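Local coordinates for putative hemin storage protein (Bordetella bronchiseptica, PDB 6AU1) that probably cleaves deacetylated poly-beta-1,6-N-acetylglucosamine of bacterial biofilms through its C-terminal glycoside hydrolase domain, the piece present here, at residues A[34-39]-A[335-340]; A[81-84]-A[88-91]; A[157-162]-A[214-219]; A[163-168]-A[207-212]. One frame throughout, in Å; residues are numbered along the deposited sequence.

Interaction 1: residues A[34-39]-A[335-340]; sequences DRMKDL and YPDDFI
The end of helix 22-39 passes the loop that follows strand 332-335 with the two backbones nearest at R35 and F339, whose CA atoms lie 7.1 Å apart. R35 carries the contact. Its chain heads for the loop, bends at chi3 (61°) and turns one edge of the guanidinium to the carboxylate of D337, a side-on grip in which two nitrogens take one oxygen each. R35 NE gives its hydrogen to the syn lone pair of D337 OD2 at 2.9 Å. R35 NH2 reaches D337 OD1 at 2.7 Å in a nearly straight bond (170°). Both oxygens lie close to the guanidinium plane, but the carboxylate is turned 31° against it, and NH2 therefore meets OD1 on the syn side yet tilted from the carboxylate plane. In the TIM-barrel fold this salt bridge ties helix 22-39 to the loop leaving the C-terminal end of strand 332-335, the parallel neighbour through which the barrel closes on its first strand. The aliphatic part of R35 is used too: its CD rests on CB of F339 at 3.5 Å, the two side chains crossing at about a right angle. M36 curls at chi2 and chi3 and brings CE to 3.9 Å from D337 OD2. The buried charges have further partners, Y334 OH bonding D337 OD1 and P344 O accepting from R35 NH2.

Interaction 2: residues A[81-84]-A[88-91]; sequences QLKT and VMVY
L82 and K83, near the end of helix 75-86, fold back against V88 and V90 where strand 89-94 begins, the tight helix-to-strand turn of a TIM barrel. The methyl CG2 of V90 touches both helix residues, lying 3.7 Å from L82 CB and 3.7 Å from K83 CG. It points to the helix because it stands anti to its own carbonyl carbon, which leaves CG1 anti to the backbone N (chi1 173°). L82 CB also meets CG2 of V88 at 3.9 Å, and so serves two valines. Backbone links are slack: V88 N gives L82 O a weak hydrogen bond of 3.5 Å, straight but long, and the CA-H of K83 points at V88 O over 3.6 Å. The helix widens to a pi-type turn at 82-84. In the next shell, L82 packs on I33 and M36 of helix 22-39 and on V44 of strand 43-47, where V88 also rests on V44. The K83 chain, bent at chi3 and chi4, brings its ammonium to D155 in a salt bridge, and OD2 of D155 accepts from V90 N as well. One water joins the two segments, accepting from K83 NZ at 2.6 Å and donating to V88 O at 3.0 Å.

Interaction 3: residues A[157-162]-A[214-219]; sequences LLFHDD and MHLRHI. With EDO (1,2-ethanediol), chain G.
F159 and L216 make the closer half of this contact, which has no hydrogen bond across it, CE1 of the ring lying 4.1 Å from L216 CB in an oblique approach. The far end of the same ring is directed at the helix backbone: R217 N sits at its edge, near the ring plane, 4.3 Å from CZ of F159. Y145 of helix 135-151 packs on both F159 and L216. L157, two residues back on the strand, touches more lightly, its CD1 4.2 Å from R217 CA, while the side chain of R217 leads away, its NH2 bonding M229 O. Strand 157-159 and helix 214-219 run nearly antiparallel (157°) with their axes 10.7 Å apart, as expected of a TIM barrel, where helices of the outer layer return against the inner strands. Past F159 the segment leaves the helix for the C-terminal mouth of the barrel, the side on which enzymes of this fold keep their active sites. There D161 binds 1,2-ethanediol, probably from the crystallisation liquor: O1 of the diol donates to D161 OD1 and O2 to D161 O, each at 2.6 Å. Y236 OH is a third partner of the diol.

Interaction 4: residues A[163-168]-A[207-212]; sequences AVLDDT and RYLIDF
L165 and L209 reach each other with matching torsions: in each, CG stands anti to the carbonyl carbon (chi1 -66° and -69°), and an extended chi2 places CD1 of each beside the other's branch. The two methyls lie side by side, CD1 of L165 3.9 Å from CD1 of L209, with L165 CG 4.0 Å from L209 CD1, as the chains cross obliquely. L209 is the only helix residue with a substantial share in the contact, and it also reaches the loop backbone, its CD1 being 4.1 Å from A163 O. That carbonyl is not left to the methyl, since R233 NH2 and Q251 NE2 both donate to it. R233 also packs on L209, so one arginine lines the leucine and fixes the loop. Beyond L165 the loop turns away from the helix and is shaped by its own bonds. D166 OD1 accepts from T168 N at 2.8 Å (156°), an Asx turn, and from T168 OG1 at 2.7 Å. Both donors come from the same face of the carboxylate, one on its anti and one on its syn side. T168 OG1 is bonded to S114 OG as well. No hydrogen bond joins loop and helix: the loop leaving strand 156-159 simply packs on helix 195-223, which leads back to strand 230-235 in a beta-alpha-beta crossover of the TIM barrel.

In the fold
The four contacts follow the barrel wall from its closure onward. Interactions 1 and 2, with centres 13 Å apart, share a packing layer in which M36 CG touches L82 CD2 at 3.8 Å. Interactions 2 and 3 meet through the sheet, whose strands 89-94 and 156-159 are neighbours: Y91 CD2 lies 3.7 Å from L157 O. Interactions 3 and 4 run on from each other in sequence and use the same helix, 195-223, their centres again 13 Å apart. Interactions 1 and 4 stand on opposite sides of the chain's centre, about 33 Å between centres. The bound diol sits at D161, at the C-terminal mouth of the barrel, where the chain passes from interaction 3 to interaction 4.

Interaction 1: residues A[34-39]-A[335-340]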
loop_
_atom_site.group_PDB
_atom_site.type_symbol
_atom_site.label_atom_id
_atom_site.label_comp_id
_atom_site.label_asym_id
_atom_site.label_seq_id
_atom_site.Cartn_x
_atom_site.Cartn_y
_atom_site.Cartn_z
ATOM N N ASP A 34 4.362 18.667 -14.206
ATOM C CA ASP A 34 5.496 19.590 -14.140
ATOM C C ASP A 34 6.435 19.275 -12.976
ATOM O O ASP A 34 7.659 19.318 -13.128
ATOM C CB ASP A 34 5.021 21.037 -14.029
ATOM C CG ASP A 34 4.438 21.560 -15.327
ATOM O OD1 ASP A 34 4.638 20.909 -16.374
ATOM O OD2 ASP A 34 3.787 22.625 -15.298
ATOM N N ARG A 35 5.861 18.983 -11.814
ATOM C CA ARG A 35 6.661 18.663 -10.638
ATOM C C ARG A 35 7.411 17.348 -10.808
ATOM O O ARG A 35 8.574 17.240 -10.422
ATOM C CB ARG A 35 5.779 18.593 -9.389
ATOM C CG ARG A 35 5.381 19.947 -8.841
ATOM C CD ARG A 35 4.281 19.798 -7.788
ATOM N NE ARG A 35 4.692 19.000 -6.633
ATOM C CZ ARG A 35 5.458 19.469 -5.649
ATOM N NH1 ARG A 35 5.909 20.717 -5.694
ATOM N NH2 ARG A 35 5.788 18.691 -4.623
ATOM N N MET A 36 6.750 16.344 -11.375
ATOM C CA MET A 36 7.413 15.053 -11.555
ATOM C C MET A 36 8.501 15.112 -12.631
ATOM O O MET A 36 9.534 14.448 -12.511
ATOM C CB MET A 36 6.385 13.965 -11.870
ATOM C CG MET A 36 5.400 13.691 -10.713
ATOM S SD MET A 36 6.187 13.232 -9.143
ATOM C CE MET A 36 6.224 14.789 -8.260
ATOM N N LYS A 37 8.289 15.916 -13.673
ATOM C CA LYS A 37 9.323 16.096 -14.686
ATOM C C LYS A 37 10.555 16.721 -14.038
ATOM O O LYS A 37 11.690 16.326 -14.315
ATOM C CB LYS A 37 8.799 16.959 -15.845
ATOM C CG LYS A 37 9.806 17.258 -16.938
ATOM C CD LYS A 37 9.121 17.811 -18.193
ATOM C CE LYS A 37 8.144 18.934 -17.859
ATOM N NZ LYS A 37 7.546 19.549 -19.085
ATOM N N ASP A 38 10.315 17.664 -13.131
ATOM C CA ASP A 38 11.379 18.396 -12.454
ATOM C C ASP A 38 12.127 17.526 -11.445
ATOM O O ASP A 38 13.358 17.553 -11.361
ATOM C CB ASP A 38 10.782 19.624 -11.759
ATOM C CG ASP A 38 11.830 20.499 -11.105
ATOM O OD1 ASP A 38 12.995 20.483 -11.557
ATOM O OD2 ASP A 38 11.481 21.216 -10.142
ATOM N N LEU A 39 11.368 16.753 -10.684
ATOM C CA LEU A 39 11.899 15.961 -9.589
ATOM C C LEU A 39 12.552 14.678 -10.097
ATOM O O LEU A 39 13.494 14.162 -9.484
ATOM C CB LEU A 39 10.779 15.642 -8.601
ATOM C CG LEU A 39 11.140 15.362 -7.153
ATOM C CD1 LEU A 39 11.843 16.561 -6.531
ATOM C CD2 LEU A 39 9.881 15.013 -6.375
ATOM N N TYR A 335 5.196 10.357 0.608
ATOM C CA TYR A 335 3.758 10.388 0.388
ATOM C C TYR A 335 3.202 11.458 1.321
ATOM O O TYR A 335 3.585 11.499 2.484
ATOM C CB TYR A 335 3.126 9.018 0.691
ATOM C CG TYR A 335 1.617 9.023 0.613
ATOM C CD1 TYR A 335 0.968 9.356 -0.570
ATOM C CD2 TYR A 335 0.836 8.682 1.717
ATOM C CE1 TYR A 335 -0.432 9.359 -0.647
ATOM C CE2 TYR A 335 -0.553 8.682 1.650
ATOM C CZ TYR A 335 -1.182 9.026 0.462
ATOM O OH TYR A 335 -2.566 9.032 0.398
ATOM N N PRO A 336 2.311 12.344 0.829
ATOM C CA PRO A 336 1.763 12.541 -0.511
ATOM C C PRO A 336 2.432 13.701 -1.236
ATOM O O PRO A 336 3.116 14.513 -0.610
ATOM C CB PRO A 336 0.298 12.877 -0.219
ATOM C CG PRO A 336 0.422 13.757 1.038
ATOM C CD PRO A 336 1.660 13.244 1.802
ATOM N N ASP A 337 2.233 13.787 -2.540
ATOM C CA ASP A 337 2.653 14.984 -3.250
ATOM C C ASP A 337 1.488 15.964 -3.300
ATOM O O ASP A 337 0.437 15.677 -3.892
ATOM C CB ASP A 337 3.140 14.651 -4.653
ATOM C CG ASP A 337 3.908 15.800 -5.270
ATOM O OD1 ASP A 337 5.020 16.071 -4.782
ATOM O OD2 ASP A 337 3.379 16.451 -6.192
ATOM N N ASP A 338 1.660 17.112 -2.651
ATOM C CA ASP A 338 0.637 18.154 -2.677
ATOM C C ASP A 338 0.998 19.119 -3.791
ATOM O O ASP A 338 1.527 20.209 -3.544
ATOM C CB ASP A 338 0.556 18.864 -1.319
ATOM C CG ASP A 338 -0.640 19.792 -1.197
ATOM O OD1 ASP A 338 -1.380 19.993 -2.185
ATOM O OD2 ASP A 338 -0.825 20.348 -0.093
ATOM N N PHE A 339 0.732 18.704 -5.026
ATOM C CA PHE A 339 1.224 19.445 -6.189
ATOM C C PHE A 339 0.567 20.811 -6.355
ATOM O O PHE A 339 1.164 21.723 -6.928
ATOM C CB PHE A 339 1.044 18.610 -7.466
ATOM C CG PHE A 339 -0.263 17.884 -7.535
ATOM C CD1 PHE A 339 -1.380 18.502 -8.066
ATOM C CD2 PHE A 339 -0.377 16.582 -7.054
ATOM C CE1 PHE A 339 -2.591 17.847 -8.124
ATOM C CE2 PHE A 339 -1.595 15.923 -7.111
ATOM C CZ PHE A 339 -2.693 16.559 -7.652
ATOM N N ILE A 340 -0.650 20.972 -5.849
ATOM C CA ILE A 340 -1.320 22.262 -5.958
ATOM C C ILE A 340 -0.699 23.304 -5.018
ATOM O O ILE A 340 -0.604 24.484 -5.358
ATOM C CB ILE A 340 -2.826 22.131 -5.671
ATOM C CG1 ILE A 340 -3.465 21.152 -6.660
ATOM C CG2 ILE A 340 -3.514 23.486 -5.762
ATOM C CD1 ILE A 340 -4.978 21.142 -6.624
#

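Interaction 2: residues A[81-84]-A[88-91]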
loop_
_atom_site.group_PDB
_atom_site.type_symbol
_atom_site.label_atom_id
_atom_site.label_comp_id
_atom_site.label_asym_id
_atom_site.label_seq_id
_atom_site.Cartn_x
_atom_site.Cartn_y
_atom_site.Cartn_z
ATOM N N GLN A 81 0.334 10.105 -18.990
ATOM C CA GLN A 81 0.993 11.408 -19.027
ATOM C C GLN A 81 2.243 11.415 -18.162
ATOM O O GLN A 81 3.241 12.023 -18.541
ATOM C CB GLN A 81 0.046 12.522 -18.597
ATOM C CG GLN A 81 -1.077 12.744 -19.597
ATOM C CD GLN A 81 -1.544 14.179 -19.656
ATOM O OE1 GLN A 81 -0.812 15.101 -19.296
ATOM N NE2 GLN A 81 -2.775 14.379 -20.114
ATOM N N LEU A 82 2.184 10.760 -17.001
ATOM C CA LEU A 82 3.387 10.587 -16.189
ATOM C C LEU A 82 4.483 9.863 -16.970
ATOM O O LEU A 82 5.642 10.299 -16.975
ATOM C CB LEU A 82 3.064 9.822 -14.902
ATOM C CG LEU A 82 2.398 10.664 -13.815
ATOM C CD1 LEU A 82 1.931 9.761 -12.688
ATOM C CD2 LEU A 82 3.362 11.727 -13.282
ATOM N N LYS A 83 4.117 8.776 -17.650
ATOM C CA LYS A 83 5.103 7.998 -18.400
ATOM C C LYS A 83 5.713 8.791 -19.549
ATOM O O LYS A 83 6.937 8.821 -19.715
ATOM C CB LYS A 83 4.481 6.701 -18.938
ATOM C CG LYS A 83 4.160 5.696 -17.832
ATOM C CD LYS A 83 3.661 4.358 -18.375
ATOM C CE LYS A 83 4.725 3.644 -19.207
ATOM N NZ LYS A 83 5.993 3.393 -18.459
ATOM N N THR A 84 4.865 9.437 -20.341
ATOM C CA THR A 84 5.334 10.056 -21.571
ATOM C C THR A 84 5.893 11.460 -21.374
ATOM O O THR A 84 6.838 11.849 -22.064
ATOM C CB THR A 84 4.212 10.108 -22.626
ATOM O OG1 THR A 84 3.142 10.937 -22.156
ATOM C CG2 THR A 84 3.686 8.712 -22.882
ATOM N N VAL A 88 8.686 8.899 -15.962
ATOM C CA VAL A 88 8.813 8.058 -14.776
ATOM C C VAL A 88 8.101 6.733 -14.981
ATOM O O VAL A 88 7.203 6.634 -15.815
ATOM C CB VAL A 88 8.206 8.738 -13.520
ATOM C CG1 VAL A 88 8.877 10.067 -13.258
ATOM C CG2 VAL A 88 6.685 8.921 -13.682
ATOM N N MET A 89 8.501 5.718 -14.223
ATOM C CA MET A 89 7.736 4.483 -14.140
ATOM C C MET A 89 6.469 4.732 -13.327
ATOM O O MET A 89 6.457 5.581 -12.436
ATOM C CB MET A 89 8.570 3.371 -13.506
ATOM C CG MET A 89 9.800 3.005 -14.312
ATOM S SD MET A 89 9.358 2.238 -15.879
ATOM C CE MET A 89 9.602 0.511 -15.478
ATOM N N VAL A 90 5.402 4.008 -13.633
ATOM C CA VAL A 90 4.160 4.189 -12.877
ATOM C C VAL A 90 3.698 2.871 -12.290
ATOM O O VAL A 90 3.564 1.885 -13.015
ATOM C CB VAL A 90 3.028 4.784 -13.749
ATOM C CG1 VAL A 90 1.695 4.797 -12.957
ATOM C CG2 VAL A 90 3.403 6.181 -14.208
ATOM N N TYR A 91 3.463 2.850 -10.976
ATOM C CA TYR A 91 2.889 1.673 -10.331
ATOM C C TYR A 91 1.426 1.940 -10.039
ATOM O O TYR A 91 1.085 3.031 -9.582
ATOM C CB TYR A 91 3.578 1.343 -8.997
ATOM C CG TYR A 91 4.989 0.801 -9.042
ATOM C CD1 TYR A 91 5.953 1.353 -9.868
ATOM C CD2 TYR A 91 5.370 -0.235 -8.192
ATOM C CE1 TYR A 91 7.263 0.866 -9.872
ATOM C CE2 TYR A 91 6.667 -0.723 -8.186
ATOM C CZ TYR A 91 7.607 -0.168 -9.029
ATOM O OH TYR A 91 8.900 -0.647 -9.031
HETATM O O HOH W 1 7.676 5.385 -18.490
#

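Interaction 3: residues A[157-162]-A[214-219]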
loop_
_atom_site.group_PDB
_atom_site.type_symbol
_atom_site.label_atom_id
_atom_site.label_comp_id
_atom_site.label_asym_id
_atom_site.label_seq_id
_atom_site.Cartn_x
_atom_site.Cartn_y
_atom_site.Cartn_z
ATOM N N LEU A 157 2.885 -2.848 -9.575
ATOM C CA LEU A 157 1.767 -2.778 -8.638
ATOM C C LEU A 157 2.280 -2.406 -7.262
ATOM O O LEU A 157 3.308 -2.933 -6.820
ATOM C CB LEU A 157 1.032 -4.119 -8.538
ATOM C CG LEU A 157 0.221 -4.648 -9.709
ATOM C CD1 LEU A 157 -0.112 -6.107 -9.428
ATOM C CD2 LEU A 157 -1.057 -3.812 -9.898
ATOM N N LEU A 158 1.581 -1.496 -6.595
ATOM C CA LEU A 158 1.797 -1.289 -5.171
ATOM C C LEU A 158 0.580 -1.825 -4.437
ATOM O O LEU A 158 -0.517 -1.283 -4.527
ATOM C CB LEU A 158 2.024 0.187 -4.821
ATOM C CG LEU A 158 2.039 0.458 -3.306
ATOM C CD1 LEU A 158 3.243 -0.216 -2.603
ATOM C CD2 LEU A 158 1.978 1.969 -2.994
ATOM N N PHE A 159 0.782 -2.907 -3.704
ATOM C CA PHE A 159 -0.286 -3.430 -2.875
ATOM C C PHE A 159 -0.406 -2.584 -1.602
ATOM O O PHE A 159 0.551 -2.438 -0.847
ATOM C CB PHE A 159 -0.011 -4.902 -2.538
ATOM C CG PHE A 159 0.008 -5.809 -3.748
ATOM C CD1 PHE A 159 -1.169 -6.102 -4.434
ATOM C CD2 PHE A 159 1.193 -6.390 -4.175
ATOM C CE1 PHE A 159 -1.155 -6.948 -5.546
ATOM C CE2 PHE A 159 1.220 -7.239 -5.283
ATOM C CZ PHE A 159 0.040 -7.516 -5.968
ATOM N N HIS A 160 -1.601 -2.042 -1.390
ATOM C CA HIS A 160 -1.934 -1.095 -0.317
ATOM C C HIS A 160 -1.750 -1.656 1.087
ATOM O O HIS A 160 -1.673 -2.872 1.261
ATOM C CB HIS A 160 -3.395 -0.661 -0.529
ATOM C CG HIS A 160 -3.853 0.490 0.323
ATOM N ND1 HIS A 160 -3.028 1.520 0.720
ATOM C CD2 HIS A 160 -5.086 0.789 0.806
ATOM C CE1 HIS A 160 -3.726 2.396 1.421
ATOM N NE2 HIS A 160 -4.977 1.972 1.497
ATOM N N ASP A 161 -1.711 -0.767 2.082
ATOM C CA ASP A 161 -1.569 -1.178 3.482
ATOM C C ASP A 161 -2.876 -1.692 4.100
ATOM O O ASP A 161 -2.931 -1.956 5.299
ATOM C CB ASP A 161 -0.997 -0.021 4.336
ATOM C CG ASP A 161 -1.913 1.214 4.419
ATOM O OD1 ASP A 161 -3.122 1.139 4.125
ATOM O OD2 ASP A 161 -1.402 2.288 4.814
ATOM N N ASP A 162 -3.916 -1.878 3.288
ATOM C CA ASP A 162 -5.182 -2.380 3.825
ATOM C C ASP A 162 -5.098 -3.870 4.117
ATOM O O ASP A 162 -5.941 -4.408 4.825
ATOM C CB ASP A 162 -6.346 -2.125 2.860
ATOM C CG ASP A 162 -6.271 -2.996 1.631
ATOM O OD1 ASP A 162 -5.240 -2.944 0.924
ATOM O OD2 ASP A 162 -7.230 -3.745 1.371
ATOM N N MET A 214 0.309 -12.667 -4.835
ATOM C CA MET A 214 1.035 -13.266 -5.964
ATOM C C MET A 214 0.056 -13.742 -7.037
ATOM O O MET A 214 0.373 -13.714 -8.221
ATOM C CB MET A 214 1.912 -14.424 -5.503
ATOM C CG MET A 214 3.065 -14.012 -4.590
ATOM S SD MET A 214 4.226 -12.878 -5.396
ATOM C CE MET A 214 3.724 -11.324 -4.666
ATOM N N HIS A 215 -1.128 -14.184 -6.611
ATOM C CA HIS A 215 -2.213 -14.529 -7.534
ATOM C C HIS A 215 -2.642 -13.297 -8.333
ATOM O O HIS A 215 -2.784 -13.366 -9.556
ATOM C CB HIS A 215 -3.403 -15.120 -6.757
ATOM C CG HIS A 215 -4.661 -15.277 -7.565
ATOM N ND1 HIS A 215 -4.824 -16.263 -8.515
ATOM C CD2 HIS A 215 -5.831 -14.590 -7.533
ATOM C CE1 HIS A 215 -6.031 -16.165 -9.047
ATOM N NE2 HIS A 215 -6.663 -15.162 -8.464
ATOM N N LEU A 216 -2.826 -12.175 -7.638
ATOM C CA LEU A 216 -3.205 -10.912 -8.286
ATOM C C LEU A 216 -2.119 -10.449 -9.252
ATOM O O LEU A 216 -2.407 -9.999 -10.364
ATOM C CB LEU A 216 -3.480 -9.828 -7.241
ATOM C CG LEU A 216 -4.616 -10.178 -6.268
ATOM C CD1 LEU A 216 -4.728 -9.133 -5.174
ATOM C CD2 LEU A 216 -5.941 -10.328 -7.039
ATOM N N ARG A 217 -0.866 -10.556 -8.825
ATOM C CA ARG A 217 0.250 -10.260 -9.724
ATOM C C ARG A 217 0.174 -11.068 -11.015
ATOM O O ARG A 217 0.379 -10.533 -12.115
ATOM C CB ARG A 217 1.580 -10.544 -9.029
ATOM C CG ARG A 217 2.781 -10.335 -9.937
ATOM C CD ARG A 217 4.010 -10.990 -9.355
ATOM N NE ARG A 217 5.210 -10.326 -9.843
ATOM C CZ ARG A 217 6.442 -10.637 -9.464
ATOM N NH1 ARG A 217 6.639 -11.618 -8.593
ATOM N NH2 ARG A 217 7.474 -9.961 -9.956
ATOM N N HIS A 218 -0.114 -12.358 -10.877
ATOM C CA HIS A 218 -0.144 -13.263 -12.025
ATOM C C HIS A 218 -1.245 -12.841 -12.999
ATOM O O HIS A 218 -1.063 -12.863 -14.219
ATOM C CB HIS A 218 -0.351 -14.711 -11.563
ATOM C CG HIS A 218 -0.340 -15.712 -12.678
ATOM N ND1 HIS A 218 -1.471 -16.389 -13.082
ATOM C CD2 HIS A 218 0.661 -16.141 -13.480
ATOM C CE1 HIS A 218 -1.165 -17.195 -14.084
ATOM N NE2 HIS A 218 0.123 -17.063 -14.344
ATOM N N ILE A 219 -2.392 -12.455 -12.452
ATOM C CA ILE A 219 -3.496 -11.982 -13.280
ATOM C C ILE A 219 -3.114 -10.741 -14.086
ATOM O O ILE A 219 -3.322 -10.683 -15.303
ATOM C CB ILE A 219 -4.723 -11.678 -12.417
ATOM C CG1 ILE A 219 -5.357 -12.989 -11.966
ATOM C CG2 ILE A 219 -5.733 -10.836 -13.192
ATOM C CD1 ILE A 219 -6.362 -12.815 -10.885
HETATM C C1 EDO G . -5.353 1.033 6.694
HETATM O O1 EDO G . -5.351 0.694 5.294
HETATM C C2 EDO G . -5.324 -0.240 7.536
HETATM O O2 EDO G . -4.043 -0.869 7.414
#

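Interaction 4: residues A[163-168]-A[207-212]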
loop_
_atom_site.group_PDB
_atom_site.type_symbol
_atom_site.label_atom_id
_atom_site.label_comp_id
_atom_site.label_asym_id
_atom_site.label_seq_id
_atom_site.Cartn_x
_atom_site.Cartn_y
_atom_site.Cartn_z
ATOM N N ALA A 163 -4.080 -4.520 3.556
ATOM C CA ALA A 163 -3.858 -5.953 3.712
ATOM C C ALA A 163 -3.231 -6.262 5.081
ATOM O O ALA A 163 -2.026 -6.507 5.215
ATOM C CB ALA A 163 -2.982 -6.472 2.576
ATOM N N VAL A 164 -4.077 -6.210 6.099
ATOM C CA VAL A 164 -3.695 -6.539 7.468
ATOM C C VAL A 164 -4.748 -7.469 8.039
ATOM O O VAL A 164 -5.903 -7.419 7.629
ATOM C CB VAL A 164 -3.582 -5.288 8.388
ATOM C CG1 VAL A 164 -2.400 -4.430 7.999
ATOM C CG2 VAL A 164 -4.886 -4.472 8.372
ATOM N N LEU A 165 -4.330 -8.311 8.982
ATOM C CA LEU A 165 -5.241 -9.131 9.782
ATOM C C LEU A 165 -4.738 -9.107 11.218
ATOM O O LEU A 165 -3.533 -9.237 11.440
ATOM C CB LEU A 165 -5.285 -10.574 9.271
ATOM C CG LEU A 165 -5.871 -10.827 7.882
ATOM C CD1 LEU A 165 -5.585 -12.255 7.443
ATOM C CD2 LEU A 165 -7.385 -10.559 7.886
ATOM N N ASP A 166 -5.618 -8.931 12.204
ATOM C CA ASP A 166 -5.102 -8.960 13.571
ATOM C C ASP A 166 -5.257 -10.353 14.183
ATOM O O ASP A 166 -5.593 -11.299 13.479
ATOM C CB ASP A 166 -5.744 -7.872 14.445
ATOM C CG ASP A 166 -7.228 -8.091 14.712
ATOM O OD1 ASP A 166 -7.696 -9.239 14.762
ATOM O OD2 ASP A 166 -7.930 -7.077 14.912
ATOM N N ASP A 167 -4.975 -10.481 15.478
ATOM C CA ASP A 167 -4.894 -11.811 16.078
ATOM C C ASP A 167 -6.269 -12.334 16.513
ATOM O O ASP A 167 -6.356 -13.343 17.207
ATOM C CB ASP A 167 -3.907 -11.809 17.257
ATOM C CG ASP A 167 -4.213 -10.740 18.293
ATOM O OD1 ASP A 167 -5.150 -9.940 18.093
ATOM O OD2 ASP A 167 -3.487 -10.692 19.311
ATOM N N THR A 168 -7.333 -11.662 16.071
ATOM C CA THR A 168 -8.707 -12.148 16.256
ATOM C C THR A 168 -9.384 -12.428 14.914
ATOM O O THR A 168 -10.585 -12.736 14.861
ATOM C CB THR A 168 -9.580 -11.133 17.043
ATOM O OG1 THR A 168 -9.801 -9.966 16.235
ATOM C CG2 THR A 168 -8.898 -10.740 18.347
ATOM N N ARG A 207 1.593 -15.680 5.126
ATOM C CA ARG A 207 1.869 -16.325 3.846
ATOM C C ARG A 207 0.623 -16.377 2.965
ATOM O O ARG A 207 0.724 -16.261 1.737
ATOM C CB ARG A 207 2.435 -17.727 4.070
ATOM C CG ARG A 207 3.855 -17.686 4.594
ATOM C CD ARG A 207 4.496 -19.064 4.629
ATOM N NE ARG A 207 5.800 -19.035 5.286
ATOM C CZ ARG A 207 6.023 -19.472 6.522
ATOM N NH1 ARG A 207 5.026 -19.983 7.234
ATOM N NH2 ARG A 207 7.241 -19.406 7.042
ATOM N N TYR A 208 -0.548 -16.543 3.579
ATOM C CA TYR A 208 -1.786 -16.583 2.803
ATOM C C TYR A 208 -2.022 -15.257 2.067
ATOM O O TYR A 208 -2.349 -15.252 0.870
ATOM C CB TYR A 208 -2.989 -16.909 3.694
ATOM C CG TYR A 208 -4.249 -17.191 2.906
ATOM C CD1 TYR A 208 -4.538 -18.473 2.460
ATOM C CD2 TYR A 208 -5.142 -16.165 2.593
ATOM C CE1 TYR A 208 -5.682 -18.736 1.741
ATOM C CE2 TYR A 208 -6.284 -16.416 1.870
ATOM C CZ TYR A 208 -6.553 -17.702 1.443
ATOM O OH TYR A 208 -7.697 -17.969 0.721
ATOM N N LEU A 209 -1.874 -14.140 2.778
ATOM C CA LEU A 209 -2.042 -12.825 2.144
ATOM C C LEU A 209 -1.001 -12.608 1.058
ATOM O O LEU A 209 -1.314 -12.074 -0.014
ATOM C CB LEU A 209 -1.959 -11.694 3.176
ATOM C CG LEU A 209 -3.125 -11.617 4.164
ATOM C CD1 LEU A 209 -2.874 -10.493 5.192
ATOM C CD2 LEU A 209 -4.453 -11.404 3.422
ATOM N N ILE A 210 0.242 -13.016 1.320
ATOM C CA ILE A 210 1.277 -12.869 0.300
ATOM C C ILE A 210 0.934 -13.688 -0.946
ATOM O O ILE A 210 1.040 -13.189 -2.074
ATOM C CB ILE A 210 2.654 -13.284 0.825
ATOM C CG1 ILE A 210 3.137 -12.277 1.881
ATOM C CG2 ILE A 210 3.656 -13.394 -0.324
ATOM C CD1 ILE A 210 4.406 -12.725 2.657
ATOM N N ASP A 211 0.517 -14.936 -0.739
ATOM C CA ASP A 211 0.166 -15.807 -1.855
ATOM C C ASP A 211 -0.985 -15.207 -2.648
ATOM O O ASP A 211 -1.002 -15.289 -3.883
ATOM C CB ASP A 211 -0.193 -17.212 -1.365
ATOM C CG ASP A 211 1.024 -18.002 -0.938
ATOM O OD1 ASP A 211 2.154 -17.575 -1.273
ATOM O OD2 ASP A 211 0.854 -19.049 -0.274
ATOM N N PHE A 212 -1.935 -14.594 -1.943
ATOM C CA PHE A 212 -3.061 -13.947 -2.613
ATOM C C PHE A 212 -2.555 -12.817 -3.498
ATOM O O PHE A 212 -2.989 -12.690 -4.657
ATOM C CB PHE A 212 -4.081 -13.416 -1.599
ATOM C CG PHE A 212 -5.285 -12.774 -2.231
ATOM C CD1 PHE A 212 -6.029 -13.452 -3.188
ATOM C CD2 PHE A 212 -5.670 -11.492 -1.868
ATOM C CE1 PHE A 212 -7.147 -12.856 -3.769
ATOM C CE2 PHE A 212 -6.786 -10.886 -2.439
ATOM C CZ PHE A 212 -7.527 -11.569 -3.389
#